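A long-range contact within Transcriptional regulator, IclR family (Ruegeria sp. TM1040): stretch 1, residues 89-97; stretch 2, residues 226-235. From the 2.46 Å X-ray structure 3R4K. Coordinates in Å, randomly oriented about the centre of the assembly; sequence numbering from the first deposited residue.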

# COMPACT_ATOMS: atom_id res chain seq x y z
N GLU A 89 -4.29 -0.18 24.86
CA GLU A 89 -5.26 0.80 25.36
C GLU A 89 -6.64 0.19 25.54
O GLU A 89 -7.24 0.41 26.58
N LEU A 90 -7.11 -0.62 24.57
CA LEU A 90 -8.41 -1.28 24.66
C LEU A 90 -8.46 -2.29 25.82
O LEU A 90 -9.47 -2.36 26.53
N SER A 91 -7.34 -3.03 26.04
CA SER A 91 -7.25 -4.00 27.15
C SER A 91 -7.31 -3.28 28.48
O SER A 91 -7.89 -3.81 29.41
N GLU A 92 -6.75 -2.07 28.56
CA GLU A 92 -6.77 -1.30 29.78
C GLU A 92 -8.14 -0.70 30.05
O GLU A 92 -8.57 -0.68 31.20
N ASP A 93 -8.83 -0.26 29.00
CA ASP A 93 -10.15 0.34 29.11
C ASP A 93 -11.25 -0.68 29.46
O ASP A 93 -12.16 -0.36 30.22
N THR A 94 -11.15 -1.90 28.91
CA THR A 94 -12.15 -2.96 29.11
C THR A 94 -11.79 -3.92 30.24
O THR A 94 -12.68 -4.61 30.76
N GLY A 95 -10.51 -4.00 30.58
CA GLY A 95 -10.03 -4.92 31.60
C GLY A 95 -9.97 -6.36 31.11
O GLY A 95 -9.76 -7.29 31.90
N GLU A 96 -10.11 -6.53 29.79
CA GLU A 96 -10.16 -7.83 29.13
C GLU A 96 -9.11 -8.00 28.03
O GLU A 96 -8.44 -7.04 27.65
N THR A 97 -8.93 -9.24 27.55
CA THR A 97 -7.98 -9.60 26.49
C THR A 97 -8.49 -9.07 25.17
O THR A 97 -9.66 -9.28 24.84
N ASP A 226 -22.68 -3.46 33.22
CA ASP A 226 -21.77 -2.35 32.96
C ASP A 226 -20.78 -2.67 31.85
O ASP A 226 -20.57 -1.82 30.99
N GLN A 227 -20.21 -3.90 31.84
CA GLN A 227 -19.27 -4.34 30.80
C GLN A 227 -19.98 -4.47 29.43
O GLN A 227 -19.40 -4.06 28.42
N LYS A 228 -21.23 -4.97 29.42
CA LYS A 228 -22.03 -5.12 28.21
C LYS A 228 -22.28 -3.77 27.55
O LYS A 228 -22.47 -3.70 26.34
N ARG A 229 -22.25 -2.69 28.33
CA ARG A 229 -22.52 -1.36 27.80
C ARG A 229 -21.23 -0.53 27.58
O ARG A 229 -21.27 0.43 26.81
N THR A 230 -20.12 -0.87 28.24
CA THR A 230 -18.84 -0.18 28.11
C THR A 230 -17.96 -0.77 26.99
O THR A 230 -17.22 -0.01 26.34
N ILE A 231 -17.97 -2.10 26.80
CA ILE A 231 -17.12 -2.74 25.78
C ILE A 231 -17.49 -2.24 24.36
O ILE A 231 -16.58 -1.77 23.68
N PRO A 232 -18.77 -2.30 23.89
CA PRO A 232 -19.07 -1.85 22.52
C PRO A 232 -18.59 -0.41 22.16
O PRO A 232 -17.91 -0.32 21.14
N PRO A 233 -18.83 0.70 22.93
CA PRO A 233 -18.28 2.01 22.51
C PRO A 233 -16.75 2.04 22.45
O PRO A 233 -16.19 2.67 21.54
N ALA A 234 -16.08 1.39 23.42
CA ALA A 234 -14.62 1.34 23.51
C ALA A 234 -14.03 0.58 22.33
O ALA A 234 -13.05 1.06 21.73
N LEU A 235 -14.64 -0.58 21.96
CA LEU A 235 -14.18 -1.41 20.84
C LEU A 235 -14.40 -0.69 19.49
O LEU A 235 -13.49 -0.68 18.67

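The last turns of helix 89-94 pack against helix 226-235 in a nearly antiparallel arrangement (161°), with the axes 10.1 Å apart at closest approach. The contact is modest, burying 333 Å² summed over both sides, and divides into an apolar part and a polar part.

The apolar part centres on Leu 90, whose CA-to-CB bond points toward the second helix. Its rotamer (chi1 t, chi2 p) places CD1 3.8 Å from CB of Ala 234 and 3.5 Å from the Ala 234 carbonyl O, while CD2 lies 3.7 Å from CD1 of Leu 235, itself t, p. The small side chain of Ala 234 also points toward the first helix. Thr 94 and Ile 231, with CA atoms 6.0 Å apart, both leave their backbones sideways. The m, t rotamer of Ile 231 brings its side chain nearer, and its CG1 meets CG2 of Thr 94 at 4.0 Å; the same Thr 94 methyl is 4.3 Å from CB of Ala 234.

With chi1 p, Thr 94 turns its hydroxyl back to its own helix, where OG1 donates to the Leu 90 carbonyl O at 2.8 Å. It also accepts a longer bond from the backbone, Glu 96 N to Thr 94 OG1 at 3.3 Å.

Across the interface, the one direct hydrogen bond runs from Gln 227 NE2 to Thr 94 O (2.8 Å, 153°). Gln 227, m at both chi1 and chi2, thereby satisfies a carbonyl at the end of the helix, just before Gly 95 takes positive phi.

Two waters extend this polar contact. Water 1 donates to Gln 227 OE1 at 2.7 Å and to Asp 93 O at 3.2 Å. Water 2 accepts from Gln 227 NE2 at 2.8 Å and donates to Glu 96 OE2 at 2.9 Å, linking two side chains that point toward each other's stretch.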

# COMPACT_ATOMS: atom_id res chain seq x y z
CB GLU A 89 -5.32 2.02 24.44
CG GLU A 89 -4.12 2.95 24.61
CD GLU A 89 -4.03 4.14 23.69
OE1 GLU A 89 -4.81 4.23 22.71
OE2 GLU A 89 -3.17 5.00 23.96
CB LEU A 90 -8.79 -1.96 23.33
CG LEU A 90 -10.23 -2.45 23.19
CD1 LEU A 90 -11.24 -1.35 23.49
CD2 LEU A 90 -10.46 -3.04 21.82
CB SER A 91 -5.97 -4.82 27.06
OG SER A 91 -6.14 -5.89 26.14
CB GLU A 92 -5.68 -0.21 29.76
CG GLU A 92 -4.29 -0.78 30.10
CD GLU A 92 -4.20 -1.75 31.28
OE1 GLU A 92 -4.16 -2.98 31.03
OE2 GLU A 92 -4.16 -1.29 32.45
CB ASP A 93 -10.51 1.07 27.81
CG ASP A 93 -9.70 2.33 27.54
OD1 ASP A 93 -9.17 2.92 28.51
OD2 ASP A 93 -9.62 2.75 26.36
CB THR A 94 -12.33 -3.76 27.81
OG1 THR A 94 -11.08 -4.39 27.48
CG2 THR A 94 -12.80 -2.90 26.65
CB GLU A 96 -11.57 -8.05 28.55
CG GLU A 96 -12.68 -7.95 29.59
CD GLU A 96 -12.69 -8.98 30.70
OE1 GLU A 96 -11.95 -9.99 30.60
OE2 GLU A 96 -13.48 -8.81 31.65
CB THR A 97 -7.80 -11.13 26.46
OG1 THR A 97 -7.30 -11.54 27.74
CG2 THR A 97 -6.85 -11.60 25.32
CB ASP A 226 -21.01 -1.94 34.24
CG ASP A 226 -21.02 -0.43 34.44
OD1 ASP A 226 -20.61 0.30 33.50
OD2 ASP A 226 -21.46 0.04 35.53
CB GLN A 227 -18.58 -5.66 31.17
CG GLN A 227 -17.53 -5.51 32.26
CD GLN A 227 -16.32 -4.70 31.83
OE1 GLN A 227 -16.19 -3.51 32.12
NE2 GLN A 227 -15.37 -5.33 31.15
CB LYS A 228 -23.37 -5.78 28.53
CG LYS A 228 -23.35 -7.29 28.62
CD LYS A 228 -24.73 -7.82 28.98
CE LYS A 228 -24.77 -9.30 29.15
NZ LYS A 228 -26.10 -9.75 29.64
CB ARG A 229 -23.52 -0.65 28.70
CG ARG A 229 -24.97 -1.11 28.44
CD ARG A 229 -25.80 -1.45 29.69
NE ARG A 229 -25.44 -0.67 30.87
CZ ARG A 229 -25.92 -0.88 32.09
NH1 ARG A 229 -26.81 -1.85 32.30
NH2 ARG A 229 -25.53 -0.13 33.11
CB THR A 230 -18.09 -0.23 29.46
OG1 THR A 230 -18.85 0.47 30.44
CG2 THR A 230 -16.63 0.25 29.42
CB ILE A 231 -17.10 -4.30 25.89
CG1 ILE A 231 -16.35 -4.74 27.17
CG2 ILE A 231 -16.50 -4.94 24.62
CD1 ILE A 231 -16.58 -6.18 27.62
CB PRO A 232 -20.59 -1.99 22.44
CG PRO A 232 -20.89 -3.13 23.37
CD PRO A 232 -19.98 -2.86 24.53
CB PRO A 233 -18.77 2.98 23.60
CG PRO A 233 -19.85 2.28 24.31
CD PRO A 233 -19.60 0.82 24.18
CB ALA A 234 -14.20 0.70 24.82
CB LEU A 235 -14.85 -2.79 20.86
CG LEU A 235 -14.63 -3.72 19.65
CD1 LEU A 235 -13.17 -4.14 19.50
CD2 LEU A 235 -15.49 -4.91 19.75
O HOH W 1 -14.23 -1.68 32.22
O HOH W 2 -16.07 -8.05 30.70